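Local coordinates for protein Ulp1-like SUMO protease (Chaetomium thermophilum, PDB 6DG4) that probably cleaves SUMO from its conjugates or precursors as a cysteine protease of the peptidase C48 (Ulp1) family, this chain being its C-terminal catalytic domain, at residues E17-R22 and I235-L240; I130-C133 and W138-A141; P194-G199 and G203-T208. All blocks are in the same frame, centred on the assembly; numbering follows the deposited sequence. Where two conformers were deposited one is given.

Overall arrangement
The three contacts lie in the Ulp1-type catalytic domain and meet through helices 202-215 and 228-241. Contact 2, a hairpin in the central sheet, touches contact 3: Trp-138 CB lies 4.0 Å from Gly-203 CA, and their centres are 11 Å apart. Judged by the family sequence pattern, this is the active-site region, with His-137, Asp-154 and Cys-202 the probable triad and Gln-196 the probable oxyanion-hole residue. Contact 1, whose loop encloses both others along the chain, is peripheral. Its centre is 21 Å from contact 3, yet Ile-235 CD1 reaches within 3.9 Å of Ile-207 CD1. Contacts 1 and 2 do not touch, their nearest atoms being about 11 Å apart.

Contact 1. Residues E17-R22 and I235-L240; sequences EEWRSR and IAAVLL
Trp-19 and Arg-22, one turn apart on helix 17-27, reach Ala-237 and Leu-240, which are spaced likewise on helix 228-241. The short helical segments cross almost at right angles, 86° between their directions, with axes 9.8 Å apart at closest approach. Apolar packing joins them. With CG anti to its carbonyl carbon (chi1 -83°), Trp-19 swings its six-membered ring toward the second helix, where CE3 lies 3.7 Å from Ala-237 CB. The adjacent CZ3 meets Leu-240 CB at 4.3 Å, the leucine carbon sitting at the indole edge near its plane. The methyl of Ala-237 permits the indole to come close to the backbone, and CZ3 stands 3.7 Å from Ala-237 O. Leu-240 CD1 lies 4.0 Å from Arg-22 O.

Polar and flat-group contacts involve the exposed Arg-22 and Glu-18 together with the buried indole. The extended Arg-22 chain runs past Leu-240 and lays its guanidinium over the rim of the indole, with Trp-19 CH2 beneath the centre of one guanidinium face. Arg-22 NH1 forms a salt bridge with Glu-18 OE2 at 3.6 Å, and that carboxylate oxygen itself sits over one face of the indole. Arg-22 NH2 approaches Leu-240 O at 3.8 Å without forming a hydrogen bond; its charge may nevertheless suit this carbonyl near the C-terminal end of helix 228-241. At the polar corner of the indole, NE1 is hydrogen-bonded to Asp-247, while Phe-248 meets the ring at an inclined angle.

No hydrogen bond crosses between the segments. This is near-orthogonal helix-helix packing, in which the N-terminal helix 17-27 closes against the last helix of the catalytic domain.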
ATOM      1  N   GLU A  17     -14.450 -15.286 -15.608  0.61 13.47           N
ATOM      2  CA  GLU A  17     -15.822 -15.453 -15.141  0.61 15.98           C
ATOM      3  C   GLU A  17     -15.864 -16.078 -13.750  0.61 15.50           C
ATOM      4  O   GLU A  17     -16.698 -15.697 -12.921  0.61 17.06           O
ATOM      5  CB  GLU A  17     -16.633 -16.263 -16.154  0.61 17.51           C
ATOM      6  CG  GLU A  17     -17.144 -15.405 -17.308  0.61 19.50           C
ATOM      7  CD  GLU A  17     -17.842 -16.193 -18.403  0.61 21.08           C
ATOM      8  OE1 GLU A  17     -18.433 -17.255 -18.110  0.61 22.08           O
ATOM      9  OE2 GLU A  17     -17.797 -15.737 -19.567  0.61 20.63           O
ATOM     10  N   GLU A  18     -14.964 -17.026 -13.466  1.00 15.79           N
ATOM     11  CA  GLU A  18     -14.929 -17.628 -12.135  1.00 15.31           C
ATOM     12  C   GLU A  18     -14.683 -16.568 -11.068  1.00 12.95           C
ATOM     13  O   GLU A  18     -15.367 -16.536 -10.039  1.00 13.54           O
ATOM     14  CB  GLU A  18     -13.846 -18.716 -12.066  1.00 20.12           C
ATOM     15  CG  GLU A  18     -13.590 -19.310 -10.657  1.00 48.39           C
ATOM     16  CD  GLU A  18     -12.123 -19.252 -10.189  1.00 77.88           C
ATOM     17  OE1 GLU A  18     -11.200 -19.709 -10.909  1.00 22.79           O
ATOM     18  OE2 GLU A  18     -11.903 -18.752  -9.065  1.00 55.10           O
ATOM     19  N   TRP A  19     -13.703 -15.692 -11.284  1.00 11.60           N
ATOM     20  CA  TRP A  19     -13.402 -14.700 -10.257  1.00 10.51           C
ATOM     21  C   TRP A  19     -14.473 -13.618 -10.185  1.00 11.06           C
ATOM     22  O   TRP A  19     -14.805 -13.142  -9.094  1.00 11.24           O
ATOM     23  CB  TRP A  19     -12.007 -14.118 -10.460  1.00 10.95           C
ATOM     24  CG  TRP A  19     -10.955 -15.000  -9.879  1.00 11.41           C
ATOM     25  CD1 TRP A  19     -10.014 -15.706 -10.560  1.00 12.85           C
ATOM     26  CD2 TRP A  19     -10.749 -15.285  -8.493  1.00 11.06           C
ATOM     27  NE1 TRP A  19      -9.227 -16.409  -9.684  1.00 13.49           N
ATOM     28  CE2 TRP A  19      -9.660 -16.170  -8.406  1.00 11.82           C
ATOM     29  CE3 TRP A  19     -11.379 -14.874  -7.315  1.00 11.52           C
ATOM     30  CZ2 TRP A  19      -9.180 -16.649  -7.190  1.00 13.69           C
ATOM     31  CZ3 TRP A  19     -10.900 -15.348  -6.109  1.00 13.96           C
ATOM     32  CH2 TRP A  19      -9.813 -16.226  -6.056  1.00 13.55           C
ATOM     33  N   ARG A  20     -15.018 -13.197 -11.328  0.52 10.04           N
ATOM     34  CA  ARG A  20     -16.130 -12.253 -11.292  0.52 10.61           C
ATOM     35  C   ARG A  20     -17.284 -12.824 -10.482  0.52 13.10           C
ATOM     36  O   ARG A  20     -17.865 -12.141  -9.630  0.52 13.66           O
ATOM     37  CB  ARG A  20     -16.596 -11.929 -12.709  0.52 11.46           C
ATOM     38  CG  ARG A  20     -15.609 -11.132 -13.511  0.52 14.05           C
ATOM     39  CD  ARG A  20     -15.969 -11.160 -14.985  0.52 19.93           C
ATOM     40  NE  ARG A  20     -17.351 -10.757 -15.228  0.52 21.60           N
ATOM     41  CZ  ARG A  20     -18.028 -11.037 -16.339  0.52 49.99           C
ATOM     42  NH1 ARG A  20     -17.454 -11.732 -17.314  0.52 25.49           N
ATOM     43  NH2 ARG A  20     -19.282 -10.627 -16.474  0.52 37.28           N
ATOM     44  N   SER A  21     -17.623 -14.092 -10.730  1.00 14.44           N
ATOM     45  CA  SER A  21     -18.724 -14.714 -10.009  1.00 16.63           C
ATOM     46  C   SER A  21     -18.419 -14.824  -8.524  1.00 14.43           C
ATOM     47  O   SER A  21     -19.310 -14.641  -7.689  1.00 16.57           O
ATOM     48  CB  SER A  21     -18.991 -16.098 -10.598  1.00 22.26           C
ATOM     49  OG  SER A  21     -19.550 -15.992 -11.892  1.00 29.68           O
ATOM     50  N   ARG A  22     -17.169 -15.125  -8.175  1.00 12.46           N
ATOM     51  CA  ARG A  22     -16.802 -15.262  -6.770  1.00 12.40           C
ATOM     52  C   ARG A  22     -16.895 -13.923  -6.055  1.00 11.69           C
ATOM     53  O   ARG A  22     -17.383 -13.849  -4.920  1.00 12.43           O
ATOM     54  CB  ARG A  22     -15.393 -15.840  -6.697  1.00 14.44           C
ATOM     55  CG  ARG A  22     -14.961 -16.325  -5.346  1.00 18.76           C
ATOM     56  CD  ARG A  22     -13.948 -17.437  -5.540  1.00 21.93           C
ATOM     57  NE  ARG A  22     -13.050 -17.556  -4.407  1.00 23.40           N
ATOM     58  CZ  ARG A  22     -11.959 -18.309  -4.403  1.00 23.46           C
ATOM     59  NH1 ARG A  22     -11.620 -18.996  -5.492  1.00 22.95           N
ATOM     60  NH2 ARG A  22     -11.200 -18.349  -3.315  1.00 24.32           N
ATOM     61  N   ILE A 235      -8.996  -6.132  -6.450  1.00  8.10           N
ATOM     62  CA  ILE A 235      -8.596  -6.113  -5.047  1.00  7.32           C
ATOM     63  C   ILE A 235      -9.452  -7.082  -4.249  1.00  8.04           C
ATOM     64  O   ILE A 235      -8.948  -7.833  -3.405  1.00  8.26           O
ATOM     65  CB  ILE A 235      -8.683  -4.681  -4.487  1.00  8.05           C
ATOM     66  CG1 ILE A 235      -7.613  -3.789  -5.124  1.00  8.78           C
ATOM     67  CG2 ILE A 235      -8.535  -4.681  -2.959  1.00  8.94           C
ATOM     68  CD1 ILE A 235      -7.904  -2.308  -4.955  1.00 10.56           C
ATOM     69  N   ALA A 236     -10.763  -7.086  -4.503  1.00  7.70           N
ATOM     70  CA  ALA A 236     -11.651  -8.016  -3.816  1.00  8.26           C
ATOM     71  C   ALA A 236     -11.227  -9.458  -4.067  1.00  8.26           C
ATOM     72  O   ALA A 236     -11.168 -10.273  -3.138  1.00  8.89           O
ATOM     73  CB  ALA A 236     -13.093  -7.796  -4.273  1.00  9.24           C
ATOM     74  N   ALA A 237     -10.932  -9.794  -5.327  1.00  7.48           N
ATOM     75  CA  ALA A 237     -10.495 -11.147  -5.655  1.00  7.42           C
ATOM     76  C   ALA A 237      -9.202 -11.509  -4.931  1.00  7.40           C
ATOM     77  O   ALA A 237      -9.059 -12.629  -4.424  1.00  8.28           O
ATOM     78  CB  ALA A 237     -10.323 -11.288  -7.168  1.00  8.43           C
ATOM     79  N   VAL A 238      -8.237 -10.583  -4.891  1.00  7.98           N
ATOM     80  CA  VAL A 238      -6.984 -10.841  -4.185  1.00  8.13           C
ATOM     81  C   VAL A 238      -7.248 -11.129  -2.711  1.00  8.49           C
ATOM     82  O   VAL A 238      -6.675 -12.059  -2.127  1.00  8.87           O
ATOM     83  CB  VAL A 238      -6.007  -9.665  -4.373  1.00  8.72           C
ATOM     84  CG1 VAL A 238      -4.818  -9.800  -3.431  1.00 10.21           C
ATOM     85  CG2 VAL A 238      -5.530  -9.593  -5.817  1.00 10.39           C
ATOM     86  N   LEU A 239      -8.117 -10.336  -2.081  1.00  8.76           N
ATOM     87  CA  LEU A 239      -8.423 -10.568  -0.675  1.00  8.63           C
ATOM     88  C   LEU A 239      -9.077 -11.932  -0.472  1.00  7.77           C
ATOM     89  O   LEU A 239      -8.707 -12.676   0.443  1.00  9.44           O
ATOM     90  CB  LEU A 239      -9.304  -9.444  -0.129  1.00  8.56           C
ATOM     91  CG  LEU A 239      -8.654  -8.058  -0.085  1.00  9.36           C
ATOM     92  CD1 LEU A 239      -9.673  -6.987   0.238  1.00  9.23           C
ATOM     93  CD2 LEU A 239      -7.498  -7.996   0.914  1.00 11.52           C
ATOM     94  N   LEU A 240     -10.030 -12.295  -1.338  1.00  8.92           N
ATOM     95  CA  LEU A 240     -10.678 -13.599  -1.221  1.00  8.62           C
ATOM     96  C   LEU A 240      -9.697 -14.735  -1.476  1.00  9.35           C
ATOM     97  O   LEU A 240      -9.827 -15.814  -0.887  1.00 10.03           O
ATOM     98  CB  LEU A 240     -11.840 -13.693  -2.209  1.00  9.50           C
ATOM     99  CG  LEU A 240     -13.002 -12.738  -1.947  1.00  9.07           C
ATOM    100  CD1 LEU A 240     -13.996 -12.777  -3.088  1.00 11.36           C
ATOM    101  CD2 LEU A 240     -13.680 -13.074  -0.630  1.00 10.33           C
TER

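Contact 2. Residues I130-C133 and W138-A141; sequences IPIC and WTLA
Thr-139 N donates to Ile-132 O at 2.8 Å, and Ile-132 N returns a bond to Thr-139 O at 2.9 Å. A second reciprocal pair joins Ile-130 and Ala-141, continuing the ladder of this antiparallel beta hairpin in the central sheet of the Ulp1-type protease fold. Pro-131 faces Leu-140, and Cys-133 faces Trp-138, at non-hydrogen-bonded positions. Ile-132 O also accepts a longer bond from a water and a CA-H contact from Trp-138 CA, the latter at 3.2 Å. The same water bonds Thr-139 OG1 at 2.7 Å, and that hydroxyl is hydrogen-bonded to His-152 on the adjoining strand. A chi1 of 61° places OG1 between the threonine backbone N and carbonyl carbon, on the side from which it reaches toward Ile-132.

The side chains of Ile-130, Ile-132 and Ala-141 share the face with Thr-139, backed by Val-165 and Leu-169 of helix 163-177. There the CG1 branch of Ile-132 carries CD1 to 3.7 Å from Ala-141 CB. On the other face, beside Cys-133, Pro-131 packs on helix 62-80, Leu-140 on helix 202-215 and Trp-138 on both. The Trp-138 side chain touches Cys-202, the probable nucleophile by family pattern. Across the hairpin the indole swings under the neighbouring strand, where CZ3 meets Pro-131 CB at 3.7 Å. Cys-133 lies over one face of it: SG sits 3.8 Å from the Trp-138 five-membered ring centroid, a sulfur-aromatic contact, while CB stands 3.5 Å from the six-membered ring centroid and just 1° off its normal.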
ATOM      1  N   ILE A 130       3.541   3.355   3.975  1.00  9.99           N
ATOM      2  CA  ILE A 130       2.847   3.994   5.085  1.00  9.69           C
ATOM      3  C   ILE A 130       1.549   4.590   4.558  1.00  9.64           C
ATOM      4  O   ILE A 130       1.550   5.639   3.911  1.00  9.58           O
ATOM      5  CB  ILE A 130       3.723   5.074   5.751  1.00 11.42           C
ATOM      6  CG1 ILE A 130       5.001   4.455   6.318  1.00 14.57           C
ATOM      7  CG2 ILE A 130       2.940   5.796   6.844  1.00 12.95           C
ATOM      8  CD1 ILE A 130       6.052   5.479   6.713  1.00 14.84           C
ATOM      9  N   PRO A 131       0.414   3.930   4.793  1.00 10.10           N
ATOM     10  CA  PRO A 131      -0.872   4.510   4.384  1.00  9.99           C
ATOM     11  C   PRO A 131      -1.254   5.649   5.318  1.00 10.21           C
ATOM     12  O   PRO A 131      -1.180   5.517   6.541  1.00 13.77           O
ATOM     13  CB  PRO A 131      -1.858   3.339   4.502  1.00 12.76           C
ATOM     14  CG  PRO A 131      -1.067   2.144   4.898  1.00 18.09           C
ATOM     15  CD  PRO A 131       0.241   2.626   5.452  1.00 12.51           C
ATOM     16  N   ILE A 132      -1.674   6.766   4.730  1.00  9.52           N
ATOM     17  CA  ILE A 132      -1.977   7.987   5.465  1.00 10.20           C
ATOM     18  C   ILE A 132      -3.417   8.374   5.174  1.00  9.96           C
ATOM     19  O   ILE A 132      -3.802   8.506   4.008  1.00 11.79           O
ATOM     20  CB  ILE A 132      -1.036   9.132   5.049  1.00 11.13           C
ATOM     21  CG1 ILE A 132       0.399   8.821   5.479  1.00 12.13           C
ATOM     22  CG2 ILE A 132      -1.513  10.455   5.637  1.00 13.16           C
ATOM     23  CD1 ILE A 132       1.429   9.841   5.023  1.00 13.35           C
ATOM     24  N   CYS A 133      -4.203   8.578   6.224  1.00 10.39           N
ATOM     25  CA  CYS A 133      -5.566   9.064   6.070  1.00 11.18           C
ATOM     26  C   CYS A 133      -5.723  10.353   6.864  1.00 11.76           C
ATOM     27  O   CYS A 133      -5.629  10.342   8.095  1.00 13.79           O
ATOM     28  CB  CYS A 133      -6.572   8.021   6.545  1.00 12.52           C
ATOM     29  SG  CYS A 133      -8.266   8.431   6.065  1.00 16.85           S
ATOM     30  N   TRP A 138      -7.148   9.286   1.637  1.00  9.77           N
ATOM     31  CA  TRP A 138      -6.044   8.345   1.715  1.00  9.14           C
ATOM     32  C   TRP A 138      -4.970   8.707   0.703  1.00 10.27           C
ATOM     33  O   TRP A 138      -5.268   8.931  -0.476  1.00 10.69           O
ATOM     34  CB  TRP A 138      -6.525   6.927   1.397  1.00  9.91           C
ATOM     35  CG  TRP A 138      -7.240   6.273   2.508  1.00 10.97           C
ATOM     36  CD1 TRP A 138      -8.583   6.141   2.643  1.00 11.70           C
ATOM     37  CD2 TRP A 138      -6.655   5.643   3.653  1.00 11.86           C
ATOM     38  NE1 TRP A 138      -8.879   5.477   3.806  1.00 14.59           N
ATOM     39  CE2 TRP A 138      -7.709   5.150   4.440  1.00 13.85           C
ATOM     40  CE3 TRP A 138      -5.340   5.444   4.088  1.00 13.70           C
ATOM     41  CZ2 TRP A 138      -7.495   4.481   5.638  1.00 15.03           C
ATOM     42  CZ3 TRP A 138      -5.131   4.779   5.279  1.00 15.97           C
ATOM     43  CH2 TRP A 138      -6.201   4.306   6.038  1.00 15.72           C
ATOM     44  N   THR A 139      -3.723   8.714   1.175  1.00  9.79           N
ATOM     45  CA  THR A 139      -2.527   8.874   0.366  1.00  9.02           C
ATOM     46  C   THR A 139      -1.506   7.851   0.854  1.00  8.54           C
ATOM     47  O   THR A 139      -1.739   7.127   1.828  1.00  8.63           O
ATOM     48  CB  THR A 139      -1.967  10.299   0.468  1.00  9.59           C
ATOM     49  OG1 THR A 139      -1.618  10.595   1.830  1.00 10.65           O
ATOM     50  CG2 THR A 139      -2.982  11.317  -0.050  1.00 11.53           C
ATOM     51  N   LEU A 140      -0.362   7.799   0.174  1.00  9.23           N
ATOM     52  CA  LEU A 140       0.657   6.789   0.429  1.00  9.42           C
ATOM     53  C   LEU A 140       2.002   7.468   0.622  1.00  8.79           C
ATOM     54  O   LEU A 140       2.493   8.143  -0.287  1.00 11.59           O
ATOM     55  CB  LEU A 140       0.759   5.819  -0.751  1.00  8.95           C
ATOM     56  CG  LEU A 140       1.770   4.688  -0.564  1.00  9.55           C
ATOM     57  CD1 LEU A 140       1.290   3.705   0.495  1.00 10.83           C
ATOM     58  CD2 LEU A 140       2.051   3.988  -1.887  1.00 10.15           C
ATOM     59  N   ALA A 141       2.610   7.267   1.784  1.00  8.87           N
ATOM     60  CA  ALA A 141       4.009   7.617   1.970  1.00  9.48           C
ATOM     61  C   ALA A 141       4.849   6.380   1.681  1.00  9.63           C
ATOM     62  O   ALA A 141       4.466   5.258   2.024  1.00  9.76           O
ATOM     63  CB  ALA A 141       4.265   8.120   3.389  1.00 12.06           C
TER
HETATM   64  O   HOH W   1      -3.709  11.681   3.245  1.00 12.62           O

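Contact 3. Residues P194-G199 and G203-T208; sequences PRQTNG and GVFTIT. With SO4 (sulfate ion), chain C.
Phe-205 turns its ring from helix 202-215 onto the loop of Pro-194, Arg-195 and Gln-196. From CB, the side chain leaves with CG anti to its carbonyl carbon (chi1 -80°), which directs the ring outward from the helix. Next along, CD2 comes 3.9 Å from Gln-196 OE1. Beyond it, CE2 is pressed to 3.4 Å from Gln-196 CB, the tightest touch between the segments. Across the ring, CE1 meets Pro-194 O at 3.8 Å and Pro-194 CB at 4.0 Å. The tip, CZ, reaches Arg-195 O at 3.6 Å; the three loop residues thus meet CE1, CZ and CE2 in turn, each obliquely.

Gln-196 runs extended past the phenyl group, its amide plane only 19° from the ring plane. A hydrogen bond to Ser-155 holds the OE1 end of the amide. By its position six residues before Cys-202, Gln-196 is probably the oxyanion-hole glutamine of Ulp1-type proteases. The Arg-195 side chain starts away from the helix, and a bend at chi3 (-69°) brings NH1 into a nearly straight hydrogen bond to O1 of a sulfate ion at 2.8 Å; the ion, probably from the crystallisation liquor, is also held by Arg-160.

Inside the helix, Thr-208 OG1 donates to Val-204 O at 2.8 Å, from the opposite face of that carbonyl to Thr-208 N.

Leu-228 of helix 228-241 and Tyr-223 also pack on Phe-205, while Thr-206 touches Trp-138. Helix 202-215 thereby lies between strand 137-144 and helix 228-241, and the loop reaches the sheet side where Gln-196 touches His-137.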
ATOM      1  N   PRO A 194      -1.162   8.734 -11.596  1.00 10.60           N
ATOM      2  CA  PRO A 194      -2.448   9.122 -12.180  1.00 10.29           C
ATOM      3  C   PRO A 194      -3.220  10.069 -11.276  1.00  9.74           C
ATOM      4  O   PRO A 194      -3.189   9.960 -10.049  1.00 10.97           O
ATOM      5  CB  PRO A 194      -3.169   7.780 -12.349  1.00 10.70           C
ATOM      6  CG  PRO A 194      -2.043   6.816 -12.586  1.00 11.19           C
ATOM      7  CD  PRO A 194      -0.962   7.271 -11.649  1.00 10.03           C
ATOM      8  N   ARG A 195      -3.923  11.005 -11.904  1.00 11.63           N
ATOM      9  CA  ARG A 195      -4.627  12.056 -11.190  1.00 11.12           C
ATOM     10  C   ARG A 195      -6.012  11.605 -10.750  1.00 10.07           C
ATOM     11  O   ARG A 195      -6.755  10.975 -11.510  1.00 12.75           O
ATOM     12  CB  ARG A 195      -4.773  13.290 -12.081  1.00 14.17           C
ATOM     13  CG  ARG A 195      -5.466  14.461 -11.402  1.00 17.96           C
ATOM     14  CD  ARG A 195      -5.512  15.677 -12.305  1.00 21.76           C
ATOM     15  NE  ARG A 195      -4.186  16.249 -12.520  1.00 25.23           N
ATOM     16  CZ  ARG A 195      -3.567  17.049 -11.656  1.00 27.95           C
ATOM     17  NH1 ARG A 195      -4.149  17.359 -10.502  1.00 28.53           N
ATOM     18  NH2 ARG A 195      -2.364  17.534 -11.942  1.00 29.48           N
ATOM     19  N   GLN A 196      -6.356  11.979  -9.523  1.00 11.30           N
ATOM     20  CA  GLN A 196      -7.672  11.748  -8.961  1.00 11.20           C
ATOM     21  C   GLN A 196      -8.589  12.929  -9.238  1.00 12.84           C
ATOM     22  O   GLN A 196      -8.225  14.087  -9.006  1.00 15.03           O
ATOM     23  CB  GLN A 196      -7.547  11.566  -7.447  1.00 12.37           C
ATOM     24  CG  GLN A 196      -8.871  11.539  -6.720  1.00 13.83           C
ATOM     25  CD  GLN A 196      -8.694  11.459  -5.218  1.00 16.08           C
ATOM     26  OE1 GLN A 196      -7.832  10.735  -4.725  1.00 16.62           O
ATOM     27  NE2 GLN A 196      -9.481  12.234  -4.484  1.00 18.46           N
ATOM     28  N   THR A 197      -9.770  12.620  -9.776  0.55 11.78           N
ATOM     29  CA  THR A 197     -10.917  13.516  -9.820  0.55 13.54           C
ATOM     30  C   THR A 197     -11.924  13.186  -8.730  0.55 13.63           C
ATOM     31  O   THR A 197     -12.455  14.091  -8.082  0.55 12.56           O
ATOM     32  CB  THR A 197     -11.625  13.385 -11.174  0.55 14.70           C
ATOM     33  OG1 THR A 197     -10.725  13.742 -12.228  0.55 17.78           O
ATOM     34  CG2 THR A 197     -12.861  14.277 -11.233  0.55 14.79           C
ATOM     35  N   ASN A 198     -12.154  11.891  -8.510  1.00 14.98           N
ATOM     36  CA  ASN A 198     -13.204  11.392  -7.629  1.00 14.79           C
ATOM     37  C   ASN A 198     -12.671  11.172  -6.217  1.00 14.51           C
ATOM     38  O   ASN A 198     -11.767  10.357  -6.023  1.00 13.22           O
ATOM     39  CB  ASN A 198     -13.693  10.030  -8.151  1.00 17.38           C
ATOM     40  CG  ASN A 198     -14.142  10.052  -9.608  1.00 18.66           C
ATOM     41  OD1 ASN A 198     -14.771  11.000 -10.074  1.00 20.77           O
ATOM     42  ND2 ASN A 198     -13.842   8.970 -10.326  1.00 17.57           N
ATOM     43  N   GLY A 199     -13.267  11.838  -5.224  1.00 17.00           N
ATOM     44  CA  GLY A 199     -12.825  11.655  -3.846  1.00 16.77           C
ATOM     45  C   GLY A 199     -12.857  10.208  -3.385  1.00 16.76           C
ATOM     46  O   GLY A 199     -11.956   9.754  -2.669  1.00 17.05           O
ATOM     47  N   GLY A 203      -8.641   5.618  -1.806  1.00  9.29           N
ATOM     48  CA  GLY A 203      -8.129   4.364  -1.284  1.00  8.51           C
ATOM     49  C   GLY A 203      -7.670   3.420  -2.375  1.00  7.47           C
ATOM     50  O   GLY A 203      -6.718   2.655  -2.186  1.00  8.29           O
ATOM     51  N   VAL A 204      -8.334   3.457  -3.533  1.00  7.62           N
ATOM     52  CA  VAL A 204      -7.923   2.594  -4.635  1.00  8.12           C
ATOM     53  C   VAL A 204      -6.627   3.105  -5.258  1.00  7.93           C
ATOM     54  O   VAL A 204      -5.741   2.321  -5.617  1.00  8.84           O
ATOM     55  CB  VAL A 204      -9.052   2.442  -5.671  1.00  9.15           C
ATOM     56  CG1 VAL A 204      -8.706   1.325  -6.635  1.00  8.89           C
ATOM     57  CG2 VAL A 204     -10.396   2.175  -4.990  1.00 10.68           C
ATOM     58  N   PHE A 205      -6.497   4.425  -5.406  1.00  8.60           N
ATOM     59  CA  PHE A 205      -5.227   4.990  -5.845  1.00  8.14           C
ATOM     60  C   PHE A 205      -4.102   4.618  -4.882  1.00  7.87           C
ATOM     61  O   PHE A 205      -2.992   4.282  -5.308  1.00  8.08           O
ATOM     62  CB  PHE A 205      -5.326   6.517  -5.906  1.00  8.62           C
ATOM     63  CG  PHE A 205      -6.003   7.061  -7.139  1.00  8.35           C
ATOM     64  CD1 PHE A 205      -5.387   6.986  -8.374  1.00 10.25           C
ATOM     65  CD2 PHE A 205      -7.221   7.712  -7.048  1.00  8.69           C
ATOM     66  CE1 PHE A 205      -5.984   7.515  -9.497  1.00 10.58           C
ATOM     67  CE2 PHE A 205      -7.826   8.237  -8.175  1.00 10.34           C
ATOM     68  CZ  PHE A 205      -7.202   8.139  -9.399  1.00  9.54           C
ATOM     69  N   THR A 206      -4.365   4.711  -3.576  1.00  7.65           N
ATOM     70  CA  THR A 206      -3.342   4.405  -2.576  1.00  8.09           C
ATOM     71  C   THR A 206      -2.858   2.964  -2.717  1.00  7.48           C
ATOM     72  O   THR A 206      -1.648   2.705  -2.738  1.00  8.16           O
ATOM     73  CB  THR A 206      -3.908   4.689  -1.179  1.00  8.37           C
ATOM     74  OG1 THR A 206      -4.115   6.100  -1.024  1.00  9.27           O
ATOM     75  CG2 THR A 206      -2.990   4.223  -0.063  1.00  8.50           C
ATOM     76  N   ILE A 207      -3.785   2.010  -2.826  1.00  7.50           N
ATOM     77  CA  ILE A 207      -3.394   0.611  -2.990  1.00  7.12           C
ATOM     78  C   ILE A 207      -2.625   0.419  -4.292  1.00  6.65           C
ATOM     79  O   ILE A 207      -1.617  -0.297  -4.345  1.00  7.91           O
ATOM     80  CB  ILE A 207      -4.637  -0.299  -2.943  1.00  7.81           C
ATOM     81  CG1 ILE A 207      -5.247  -0.343  -1.543  1.00  8.06           C
ATOM     82  CG2 ILE A 207      -4.285  -1.714  -3.413  1.00  9.32           C
ATOM     83  CD1 ILE A 207      -6.661  -0.912  -1.522  1.00  7.82           C
ATOM     84  N   THR A 208      -3.117   1.017  -5.378  1.00  6.67           N
ATOM     85  CA  THR A 208      -2.519   0.762  -6.685  1.00  7.11           C
ATOM     86  C   THR A 208      -1.132   1.380  -6.774  1.00  7.73           C
ATOM     87  O   THR A 208      -0.212   0.775  -7.337  1.00  7.92           O
ATOM     88  CB  THR A 208      -3.449   1.268  -7.790  1.00  7.99           C
ATOM     89  OG1 THR A 208      -4.735   0.649  -7.653  1.00  8.63           O
ATOM     90  CG2 THR A 208      -2.902   0.918  -9.162  1.00  9.30           C
TER
HETATM   91  S   SO4 C 302      -2.038  20.018  -8.847  1.00 69.96           S
HETATM   92  O1  SO4 C 302      -3.193  19.162  -8.589  1.00 95.11           O
HETATM   93  O2  SO4 C 302      -2.294  20.847 -10.021  1.00 70.81           O
HETATM   94  O3  SO4 C 302      -1.809  20.876  -7.688  1.00 96.98           O
HETATM   95  O4  SO4 C 302      -0.858  19.188  -9.086  1.00105.41           O